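Local coordinates for protein Ent-copalyl diphosphate synthase (Streptomyces platensis, PDB 5BP8) that works as a class II terpene cyclase, an almost wholly alpha-helical enzyme related in fold to the squalene-hopene cyclases, at residues W190-T201 and V217-W227; L15-L26 and V260-L271. All coordinates share one frame; numbering follows the deposited sequence.

Contact 1 of 2, residues W190-T201 and V217-W227; sequences WHTLEAVTRDGT and VGCSPAATAAW
His191 and Gly218 bring the start of 190-201 against the loop that leads into helix 221-228, capped at its N-terminus by Ser220, whose OG accepts from Ala223 N; the later residues then run along that helix in the all-helical fold of this terpene cyclase. Two direct hydrogen bonds tie the ends together. His191 ND1 donates to Gly218 O at 2.6 Å, almost straight at 177° and in the plane of the imidazole, while NE2 on the same ring is held by Asp497. At the other end Gly200 N donates to Ala226 O (3.0 Å), coming from above the carbonyl plane. Water adds two bridges here: one molecule donates to Arg198 O and Ala225 O, another to Asp199 OD1 and Trp227 O. Small residues let the backbones close up. Gly218, with no side chain to stand between, has its CA 4.1 Å from His191 CA, and Ala223 CB sits 3.2 Å from the carbonyl O of Trp190. Apolar contact comes from Leu193, which, with CG turned anti to its own amide nitrogen (chi1 175°), lays CB on Ala223 CB and carries CD2 to the ring edge of Trp227. Glu194 rests its carboxylate carbon on Ala222 CB, with OE2 bound by Tyr32 and Lys498. Finally, a CH-pi contact closes the far end: Thr201 CG2 stands over the indole of Trp227, 3.5 Å from the centroid of the five-membered ring.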
loop_
_atom_site.group_PDB
_atom_site.type_symbol
_atom_site.label_atom_id
_atom_site.label_comp_id
_atom_site.label_asym_id
_atom_site.label_seq_id
_atom_site.Cartn_x
_atom_site.Cartn_y
_atom_site.Cartn_z
ATOM N N TRP A 190 -12.137 -9.227 -3.457
ATOM C CA TRP A 190 -12.351 -9.801 -2.124
ATOM C C TRP A 190 -11.786 -8.911 -1.026
ATOM O O TRP A 190 -12.338 -8.845 0.066
ATOM C CB TRP A 190 -11.708 -11.178 -2.010
ATOM C CG TRP A 190 -12.347 -12.229 -2.907
ATOM C CD1 TRP A 190 -13.445 -12.072 -3.727
ATOM C CD2 TRP A 190 -11.921 -13.598 -3.066
ATOM N NE1 TRP A 190 -13.706 -13.265 -4.393
ATOM C CE2 TRP A 190 -12.796 -14.207 -4.003
ATOM C CE3 TRP A 190 -10.865 -14.338 -2.555
ATOM C CZ2 TRP A 190 -12.664 -15.540 -4.391
ATOM C CZ3 TRP A 190 -10.720 -15.660 -2.947
ATOM C CH2 TRP A 190 -11.622 -16.249 -3.860
ATOM N N HIS A 191 -10.671 -8.255 -1.322
ATOM C CA HIS A 191 -10.041 -7.312 -0.411
ATOM C C HIS A 191 -10.986 -6.175 0.011
ATOM O O HIS A 191 -10.758 -5.553 1.068
ATOM C CB HIS A 191 -8.805 -6.714 -1.090
ATOM C CG HIS A 191 -7.938 -5.933 -0.163
ATOM N ND1 HIS A 191 -7.159 -6.528 0.797
ATOM C CD2 HIS A 191 -7.736 -4.598 -0.032
ATOM C CE1 HIS A 191 -6.518 -5.603 1.487
ATOM N NE2 HIS A 191 -6.851 -4.421 1.001
ATOM N N THR A 192 -12.031 -5.916 -0.797
ATOM C CA THR A 192 -12.967 -4.825 -0.559
ATOM C C THR A 192 -14.407 -5.320 -0.284
ATOM O O THR A 192 -15.397 -4.583 -0.423
ATOM C CB THR A 192 -12.876 -3.755 -1.670
ATOM O OG1 THR A 192 -13.648 -2.590 -1.307
ATOM C CG2 THR A 192 -13.316 -4.227 -2.945
ATOM N N LEU A 193 -14.506 -6.556 0.184
ATOM C CA LEU A 193 -15.805 -7.170 0.415
ATOM C C LEU A 193 -16.722 -6.291 1.289
ATOM O O LEU A 193 -17.926 -6.234 1.052
ATOM C CB LEU A 193 -15.655 -8.548 1.055
ATOM C CG LEU A 193 -16.933 -9.300 1.474
ATOM C CD1 LEU A 193 -17.822 -9.586 0.274
ATOM C CD2 LEU A 193 -16.572 -10.604 2.188
ATOM N N GLU A 194 -16.149 -5.618 2.274
ATOM C CA GLU A 194 -16.960 -4.844 3.263
ATOM C C GLU A 194 -17.701 -3.680 2.637
ATOM O O GLU A 194 -18.648 -3.150 3.206
ATOM C CB GLU A 194 -16.078 -4.365 4.440
ATOM C CG GLU A 194 -15.267 -3.089 4.203
ATOM C CD GLU A 194 -13.983 -3.286 3.404
ATOM O OE1 GLU A 194 -13.728 -4.418 2.898
ATOM O OE2 GLU A 194 -13.212 -2.293 3.304
ATOM N N ALA A 195 -17.242 -3.235 1.470
ATOM C CA ALA A 195 -17.954 -2.214 0.716
ATOM C C ALA A 195 -19.199 -2.776 0.046
ATOM O O ALA A 195 -20.175 -2.061 -0.127
ATOM C CB ALA A 195 -17.055 -1.619 -0.338
ATOM N N VAL A 196 -19.136 -4.045 -0.332
ATOM C CA VAL A 196 -20.223 -4.731 -0.974
ATOM C C VAL A 196 -21.298 -5.097 0.047
ATOM O O VAL A 196 -22.490 -4.908 -0.221
ATOM C CB VAL A 196 -19.705 -5.981 -1.713
ATOM C CG1 VAL A 196 -20.833 -6.709 -2.401
ATOM C CG2 VAL A 196 -18.630 -5.583 -2.728
ATOM N N THR A 197 -20.882 -5.574 1.212
ATOM C CA THR A 197 -21.790 -6.000 2.246
ATOM C C THR A 197 -21.144 -5.897 3.602
ATOM O O THR A 197 -19.959 -6.151 3.721
ATOM C CB THR A 197 -22.276 -7.467 2.036
ATOM O OG1 THR A 197 -23.218 -7.821 3.077
ATOM C CG2 THR A 197 -21.132 -8.449 2.049
ATOM N N ARG A 198 -21.937 -5.529 4.612
ATOM C CA ARG A 198 -21.464 -5.484 5.984
ATOM C C ARG A 198 -21.409 -6.858 6.611
ATOM O O ARG A 198 -20.744 -7.043 7.633
ATOM C CB ARG A 198 -22.388 -4.603 6.847
ATOM C CG ARG A 198 -22.402 -3.157 6.409
ATOM C CD ARG A 198 -23.364 -2.370 7.268
ATOM N NE ARG A 198 -22.901 -2.340 8.642
ATOM C CZ ARG A 198 -22.184 -1.354 9.183
ATOM N NH1 ARG A 198 -21.796 -0.294 8.472
ATOM N NH2 ARG A 198 -21.834 -1.436 10.445
ATOM N N ASP A 199 -22.161 -7.799 6.037
ATOM C CA ASP A 199 -22.327 -9.122 6.602
ATOM C C ASP A 199 -22.771 -10.049 5.489
ATOM O O ASP A 199 -23.930 -10.082 5.130
ATOM C CB ASP A 199 -23.361 -9.085 7.740
ATOM C CG ASP A 199 -23.543 -10.411 8.428
ATOM O OD1 ASP A 199 -23.210 -11.466 7.855
ATOM O OD2 ASP A 199 -24.087 -10.414 9.570
ATOM N N GLY A 200 -21.822 -10.754 4.905
ATOM C CA GLY A 200 -22.107 -11.664 3.801
ATOM C C GLY A 200 -20.839 -12.147 3.149
ATOM O O GLY A 200 -19.755 -11.693 3.483
ATOM N N THR A 201 -20.957 -13.109 2.240
ATOM C CA THR A 201 -19.768 -13.786 1.699
ATOM C C THR A 201 -19.566 -13.487 0.227
ATOM O O THR A 201 -18.429 -13.263 -0.212
ATOM C CB THR A 201 -19.869 -15.299 1.925
ATOM O OG1 THR A 201 -21.113 -15.784 1.392
ATOM C CG2 THR A 201 -19.846 -15.572 3.431
ATOM N N VAL A 217 -9.770 -12.953 4.424
ATOM C CA VAL A 217 -10.441 -12.765 3.144
ATOM C C VAL A 217 -9.741 -11.626 2.417
ATOM O O VAL A 217 -9.730 -10.480 2.909
ATOM C CB VAL A 217 -11.918 -12.439 3.335
ATOM C CG1 VAL A 217 -12.598 -12.085 1.996
ATOM C CG2 VAL A 217 -12.613 -13.619 4.002
ATOM N N GLY A 218 -9.126 -11.940 1.280
ATOM C CA GLY A 218 -8.355 -10.960 0.563
ATOM C C GLY A 218 -7.287 -10.257 1.387
ATOM O O GLY A 218 -6.994 -9.104 1.121
ATOM N N CYS A 219 -6.693 -10.925 2.390
ATOM C CA CYS A 219 -5.715 -10.279 3.276
ATOM C C CYS A 219 -6.169 -8.911 3.838
ATOM O O CYS A 219 -5.333 -8.004 4.018
ATOM C CB CYS A 219 -4.344 -10.129 2.587
ATOM S SG CYS A 219 -3.562 -11.723 2.177
ATOM N N SER A 220 -7.475 -8.790 4.136
ATOM C CA SER A 220 -8.071 -7.580 4.678
ATOM C C SER A 220 -8.761 -7.879 5.988
ATOM O O SER A 220 -9.701 -8.688 6.011
ATOM C CB SER A 220 -9.163 -7.062 3.747
ATOM O OG SER A 220 -9.911 -6.034 4.389
ATOM N N PRO A 221 -8.377 -7.191 7.060
ATOM C CA PRO A 221 -9.175 -7.386 8.282
ATOM C C PRO A 221 -10.642 -6.976 8.105
ATOM O O PRO A 221 -11.551 -7.680 8.582
ATOM C CB PRO A 221 -8.455 -6.491 9.298
ATOM C CG PRO A 221 -7.066 -6.476 8.825
ATOM C CD PRO A 221 -7.159 -6.405 7.330
ATOM N N ALA A 222 -10.899 -5.845 7.451
ATOM C CA ALA A 222 -12.280 -5.396 7.240
ATOM C C ALA A 222 -13.112 -6.423 6.427
ATOM O O ALA A 222 -14.243 -6.720 6.780
ATOM C CB ALA A 222 -12.303 -4.037 6.528
ATOM N N ALA A 223 -12.551 -6.918 5.328
ATOM C CA ALA A 223 -13.275 -7.875 4.473
ATOM C C ALA A 223 -13.572 -9.147 5.267
ATOM O O ALA A 223 -14.641 -9.758 5.112
ATOM C CB ALA A 223 -12.461 -8.197 3.223
ATOM N N THR A 224 -12.611 -9.553 6.108
ATOM C CA THR A 224 -12.757 -10.739 6.937
ATOM C C THR A 224 -13.880 -10.551 7.939
ATOM O O THR A 224 -14.683 -11.475 8.166
ATOM C CB THR A 224 -11.441 -11.124 7.661
ATOM O OG1 THR A 224 -10.357 -11.235 6.708
ATOM C CG2 THR A 224 -11.588 -12.445 8.394
ATOM N N ALA A 225 -13.966 -9.365 8.530
ATOM C CA ALA A 225 -15.052 -9.053 9.450
ATOM C C ALA A 225 -16.411 -9.137 8.737
ATOM O O ALA A 225 -17.385 -9.613 9.304
ATOM C CB ALA A 225 -14.849 -7.668 10.058
ATOM N N ALA A 226 -16.478 -8.623 7.517
ATOM C CA ALA A 226 -17.736 -8.624 6.749
ATOM C C ALA A 226 -18.145 -10.062 6.424
ATOM O O ALA A 226 -19.327 -10.440 6.520
ATOM C CB ALA A 226 -17.569 -7.796 5.472
ATOM N N TRP A 227 -17.168 -10.876 6.081
ATOM C CA TRP A 227 -17.401 -12.271 5.700
ATOM C C TRP A 227 -17.901 -13.075 6.901
ATOM O O TRP A 227 -18.861 -13.839 6.778
ATOM C CB TRP A 227 -16.110 -12.881 5.135
ATOM C CG TRP A 227 -16.268 -14.240 4.491
ATOM C CD1 TRP A 227 -16.410 -14.515 3.151
ATOM C CD2 TRP A 227 -16.281 -15.511 5.163
ATOM N NE1 TRP A 227 -16.510 -15.876 2.959
ATOM C CE2 TRP A 227 -16.473 -16.507 4.173
ATOM C CE3 TRP A 227 -16.207 -15.895 6.510
ATOM C CZ2 TRP A 227 -16.539 -17.879 4.483
ATOM C CZ3 TRP A 227 -16.281 -17.273 6.828
ATOM C CH2 TRP A 227 -16.451 -18.239 5.805
HETATM O O HOH W 1 -20.072 -8.576 9.694
HETATM O O HOH W 2 -21.517 -13.406 6.582
#

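Contact 2 of 2, residues L15-L26 and V260-L271; sequences LLAATVADPWGL and VYFEQAWVLNSL
Leu16 and Leu271 meet tip to tip, with Leu16 CD2 only 3.4 Å from Leu271 CD2, tighter than a usual carbon contact; the chi1 of Leu271, -93°, lies away from a staggered value. The side chain of Leu268 crosses that of Leu16 at about a right angle, CD2 to CD2, and Leu15 meets Leu271 obliquely through CD2 and CD1. One helical turn or more along, polar groups take over. Glu263, extended beyond CG, brings its carboxylate to the turn after helix 7-20, where OE2 accepts Leu26 N on its syn side (2.9 Å, 164°). Gly25 CA lies 3.3 Å from the same OE2, and Thr19 turns its methyl CG2 toward OE1, while its hydroxyl donates back to Leu15 O. Pro23 O touches Val260 CB at 3.5 Å.

Waters bind both oxygens of the buried Glu263 carboxylate. One donates to OE1 and to a carboxylate oxygen of Asp22; without it the two acids do not bond, Glu263 OE1 lying 4.1 Å from Asp22 OD2. Another joins OE2 to Leu26 O. The like charges are probably eased by Arg248, which forms a salt bridge with Asp22 OD2 and also bonds Gly25 O. Asp22 OD1 meanwhile accepts Trp24 N in an Asx turn, shaping the loop that Glu263 grips. Helix 504-518 packs on this group through Thr505. Segments 15-20 and 260-271 run antiparallel, 170° between their directions, with axes 10.9 Å apart at closest approach, in keeping with the antiparallel helix pairs that build the alpha-alpha barrel domains of the terpene cyclases.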
loop_
_atom_site.group_PDB
_atom_site.type_symbol
_atom_site.label_atom_id
_atom_site.label_comp_id
_atom_site.label_asym_id
_atom_site.label_seq_id
_atom_site.Cartn_x
_atom_site.Cartn_y
_atom_site.Cartn_z
ATOM N N LEU A 15 18.454 -7.298 9.377
ATOM C CA LEU A 15 17.211 -7.052 8.622
ATOM C C LEU A 15 16.702 -8.344 7.971
ATOM O O LEU A 15 15.509 -8.669 8.023
ATOM C CB LEU A 15 17.450 -6.006 7.536
ATOM C CG LEU A 15 16.205 -5.479 6.824
ATOM C CD1 LEU A 15 15.303 -4.759 7.832
ATOM C CD2 LEU A 15 16.637 -4.557 5.703
ATOM N N LEU A 16 17.616 -9.106 7.365
ATOM C CA LEU A 16 17.231 -10.373 6.737
ATOM C C LEU A 16 16.668 -11.333 7.768
ATOM O O LEU A 16 15.641 -11.989 7.545
ATOM C CB LEU A 16 18.405 -10.972 5.971
ATOM C CG LEU A 16 18.787 -10.213 4.690
ATOM C CD1 LEU A 16 20.145 -10.671 4.197
ATOM C CD2 LEU A 16 17.732 -10.410 3.606
ATOM N N ALA A 17 17.308 -11.400 8.925
ATOM C CA ALA A 17 16.884 -12.306 9.967
ATOM C C ALA A 17 15.509 -11.918 10.517
ATOM O O ALA A 17 14.679 -12.787 10.802
ATOM C CB ALA A 17 17.909 -12.357 11.096
ATOM N N ALA A 18 15.289 -10.622 10.688
ATOM C CA ALA A 18 14.018 -10.152 11.224
ATOM C C ALA A 18 12.895 -10.447 10.228
ATOM O O ALA A 18 11.803 -10.829 10.635
ATOM C CB ALA A 18 14.070 -8.678 11.541
ATOM N N THR A 19 13.189 -10.280 8.944
ATOM C CA THR A 19 12.247 -10.593 7.898
ATOM C C THR A 19 11.896 -12.076 7.879
ATOM O O THR A 19 10.718 -12.457 7.814
ATOM C CB THR A 19 12.773 -10.114 6.539
ATOM O OG1 THR A 19 13.115 -8.717 6.631
ATOM C CG2 THR A 19 11.719 -10.317 5.468
ATOM N N VAL A 20 12.908 -12.941 8.000
ATOM C CA VAL A 20 12.654 -14.366 8.115
ATOM C C VAL A 20 11.708 -14.679 9.277
ATOM O O VAL A 20 10.828 -15.525 9.168
ATOM C CB VAL A 20 13.984 -15.160 8.312
ATOM C CG1 VAL A 20 13.703 -16.573 8.773
ATOM C CG2 VAL A 20 14.770 -15.170 7.018
ATOM N N ALA A 21 11.903 -14.000 10.394
ATOM C CA ALA A 21 11.151 -14.313 11.601
ATOM C C ALA A 21 9.734 -13.732 11.560
ATOM O O ALA A 21 8.957 -13.974 12.473
ATOM C CB ALA A 21 11.885 -13.787 12.816
ATOM N N ASP A 22 9.409 -12.988 10.504
ATOM C CA ASP A 22 8.090 -12.361 10.373
ATOM C C ASP A 22 7.337 -12.899 9.139
ATOM O O ASP A 22 7.476 -12.389 8.027
ATOM C CB ASP A 22 8.237 -10.841 10.321
ATOM C CG ASP A 22 6.888 -10.116 10.193
ATOM O OD1 ASP A 22 5.835 -10.771 10.396
ATOM O OD2 ASP A 22 6.897 -8.892 9.907
ATOM N N PRO A 23 6.541 -13.945 9.339
ATOM C CA PRO A 23 5.815 -14.535 8.222
ATOM C C PRO A 23 4.622 -13.691 7.745
ATOM O O PRO A 23 3.967 -14.043 6.745
ATOM C CB PRO A 23 5.346 -15.871 8.786
ATOM C CG PRO A 23 5.116 -15.593 10.227
ATOM C CD PRO A 23 6.224 -14.626 10.614
ATOM N N TRP A 24 4.332 -12.607 8.444
ATOM C CA TRP A 24 3.250 -11.705 8.023
ATOM C C TRP A 24 3.753 -10.563 7.134
ATOM O O TRP A 24 3.024 -10.059 6.298
ATOM C CB TRP A 24 2.604 -11.072 9.238
ATOM C CG TRP A 24 1.902 -12.019 10.190
ATOM C CD1 TRP A 24 2.476 -12.845 11.133
ATOM C CD2 TRP A 24 0.494 -12.231 10.278
ATOM N NE1 TRP A 24 1.489 -13.535 11.820
ATOM C CE2 TRP A 24 0.263 -13.166 11.316
ATOM C CE3 TRP A 24 -0.603 -11.682 9.611
ATOM C CZ2 TRP A 24 -1.016 -13.571 11.675
ATOM C CZ3 TRP A 24 -1.849 -12.069 9.964
ATOM C CH2 TRP A 24 -2.068 -13.001 10.999
ATOM N N GLY A 25 4.968 -10.097 7.386
ATOM C CA GLY A 25 5.407 -8.808 6.899
ATOM C C GLY A 25 4.832 -7.734 7.811
ATOM O O GLY A 25 3.871 -7.991 8.553
ATOM N N LEU A 26 5.426 -6.549 7.788
ATOM C CA LEU A 26 5.009 -5.472 8.691
ATOM C C LEU A 26 4.371 -4.315 7.931
ATOM O O LEU A 26 5.017 -3.640 7.097
ATOM C CB LEU A 26 6.175 -4.976 9.557
ATOM C CG LEU A 26 5.899 -3.798 10.493
ATOM C CD1 LEU A 26 4.759 -4.099 11.461
ATOM C CD2 LEU A 26 7.181 -3.435 11.265
ATOM N N VAL A 260 3.631 -10.798 2.896
ATOM C CA VAL A 260 4.906 -11.549 2.958
ATOM C C VAL A 260 5.728 -11.565 1.651
ATOM O O VAL A 260 6.918 -11.268 1.672
ATOM C CB VAL A 260 4.661 -12.963 3.527
ATOM C CG1 VAL A 260 3.693 -13.785 2.695
ATOM C CG2 VAL A 260 5.965 -13.712 3.729
ATOM N N TYR A 261 5.130 -11.903 0.527
ATOM C CA TYR A 261 5.919 -11.980 -0.726
ATOM C C TYR A 261 6.396 -10.630 -1.235
ATOM O O TYR A 261 7.563 -10.473 -1.651
ATOM C CB TYR A 261 5.114 -12.679 -1.799
ATOM C CG TYR A 261 4.667 -14.106 -1.472
ATOM C CD1 TYR A 261 5.497 -14.990 -0.764
ATOM C CD2 TYR A 261 3.456 -14.602 -1.942
ATOM C CE1 TYR A 261 5.111 -16.294 -0.515
ATOM C CE2 TYR A 261 3.064 -15.897 -1.688
ATOM C CZ TYR A 261 3.903 -16.751 -1.002
ATOM O OH TYR A 261 3.507 -18.056 -0.750
ATOM N N PHE A 262 5.514 -9.630 -1.204
ATOM C CA PHE A 262 5.909 -8.244 -1.466
ATOM C C PHE A 262 7.102 -7.840 -0.580
ATOM O O PHE A 262 8.132 -7.353 -1.069
ATOM C CB PHE A 262 4.660 -7.352 -1.260
ATOM C CG PHE A 262 4.940 -5.879 -1.085
ATOM C CD1 PHE A 262 5.772 -5.178 -1.943
ATOM C CD2 PHE A 262 4.302 -5.170 -0.116
ATOM C CE1 PHE A 262 5.989 -3.799 -1.783
ATOM C CE2 PHE A 262 4.513 -3.797 0.043
ATOM C CZ PHE A 262 5.365 -3.116 -0.794
ATOM N N GLU A 263 6.987 -8.059 0.721
ATOM C CA GLU A 263 8.068 -7.640 1.617
ATOM C C GLU A 263 9.376 -8.408 1.331
ATOM O O GLU A 263 10.459 -7.795 1.248
ATOM C CB GLU A 263 7.650 -7.824 3.076
ATOM C CG GLU A 263 8.796 -7.558 4.045
ATOM C CD GLU A 263 8.311 -7.488 5.467
ATOM O OE1 GLU A 263 8.771 -8.331 6.251
ATOM O OE2 GLU A 263 7.501 -6.576 5.788
ATOM N N GLN A 264 9.265 -9.723 1.172
ATOM C CA GLN A 264 10.468 -10.554 0.935
ATOM C C GLN A 264 11.203 -10.086 -0.326
ATOM O O GLN A 264 12.418 -9.874 -0.283
ATOM C CB GLN A 264 10.121 -12.026 0.836
ATOM C CG GLN A 264 9.731 -12.614 2.173
ATOM C CD GLN A 264 9.277 -14.064 2.126
ATOM O OE1 GLN A 264 8.813 -14.581 1.103
ATOM N NE2 GLN A 264 9.336 -14.711 3.279
ATOM N N ALA A 265 10.462 -9.891 -1.419
ATOM C CA ALA A 265 11.082 -9.476 -2.688
ATOM C C ALA A 265 11.674 -8.073 -2.622
ATOM O O ALA A 265 12.782 -7.820 -3.108
ATOM C CB ALA A 265 10.068 -9.549 -3.803
ATOM N N TRP A 266 10.921 -7.146 -2.034
ATOM C CA TRP A 266 11.388 -5.766 -1.956
ATOM C C TRP A 266 12.625 -5.647 -1.044
ATOM O O TRP A 266 13.589 -4.960 -1.389
ATOM C CB TRP A 266 10.261 -4.799 -1.537
ATOM C CG TRP A 266 9.481 -4.122 -2.731
ATOM C CD1 TRP A 266 9.527 -2.797 -3.080
ATOM C CD2 TRP A 266 8.583 -4.752 -3.697
ATOM N NE1 TRP A 266 8.710 -2.553 -4.161
ATOM C CE2 TRP A 266 8.118 -3.723 -4.567
ATOM C CE3 TRP A 266 8.154 -6.074 -3.920
ATOM C CZ2 TRP A 266 7.202 -3.970 -5.632
ATOM C CZ3 TRP A 266 7.191 -6.316 -4.971
ATOM C CH2 TRP A 266 6.750 -5.273 -5.812
ATOM N N VAL A 267 12.620 -6.350 0.081
ATOM C CA VAL A 267 13.771 -6.381 0.959
ATOM C C VAL A 267 14.984 -6.961 0.229
ATOM O O VAL A 267 16.075 -6.361 0.243
ATOM C CB VAL A 267 13.510 -7.175 2.253
ATOM C CG1 VAL A 267 14.811 -7.381 3.010
ATOM C CG2 VAL A 267 12.504 -6.441 3.143
ATOM N N LEU A 268 14.805 -8.118 -0.412
ATOM C CA LEU A 268 15.908 -8.715 -1.157
ATOM C C LEU A 268 16.422 -7.826 -2.293
ATOM O O LEU A 268 17.643 -7.696 -2.484
ATOM C CB LEU A 268 15.495 -10.080 -1.695
ATOM C CG LEU A 268 15.380 -11.178 -0.649
ATOM C CD1 LEU A 268 14.685 -12.378 -1.249
ATOM C CD2 LEU A 268 16.779 -11.525 -0.135
ATOM N N ASN A 269 15.523 -7.178 -3.036
ATOM C CA ASN A 269 15.965 -6.297 -4.129
ATOM C C ASN A 269 16.658 -5.035 -3.650
ATOM O O ASN A 269 17.626 -4.580 -4.263
ATOM C CB ASN A 269 14.827 -5.954 -5.105
ATOM C CG ASN A 269 14.401 -7.159 -5.934
ATOM O OD1 ASN A 269 15.217 -8.032 -6.269
ATOM N ND2 ASN A 269 13.113 -7.224 -6.257
ATOM N N SER A 270 16.201 -4.483 -2.536
ATOM C CA SER A 270 16.885 -3.346 -1.941
ATOM C C SER A 270 18.298 -3.730 -1.499
ATOM O O SER A 270 19.254 -3.003 -1.783
ATOM C CB SER A 270 16.085 -2.810 -0.752
ATOM O OG SER A 270 14.923 -2.148 -1.224
ATOM N N LEU A 271 18.431 -4.862 -0.824
ATOM C CA LEU A 271 19.750 -5.329 -0.360
ATOM C C LEU A 271 20.692 -5.664 -1.504
ATOM O O LEU A 271 21.897 -5.401 -1.400
ATOM C CB LEU A 271 19.614 -6.523 0.571
ATOM C CG LEU A 271 19.552 -6.157 2.055
ATOM C CD1 LEU A 271 18.838 -4.839 2.321
ATOM C CD2 LEU A 271 18.862 -7.278 2.803
HETATM O O HOH W 3 9.300 -13.178 5.679
HETATM O O HOH W 4 8.884 -7.611 8.763
HETATM O O HOH W 5 7.792 -11.071 5.559
HETATM O O HOH W 6 7.086 -4.006 5.345
#

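Overall arrangement
Contact 1 is nested along the chain inside the loop that contact 2 closes, and their centres are 26 Å apart, with nearest atoms about 7 Å apart and no direct touch. What joins them lies between. Thr257 bonds the backbone of Cys219 in contact 1 and is touched by Trp24 of contact 2; helix 237-249 packs on Pro221 and Thr224 at one end, while its Arg248 holds Asp22. Contact 2 leads toward the likely active site: another face of helix 260-274 puts Phe262 and Trp266 against Asp309, the last residue of a DXDD sequence like the signature of class II cyclases.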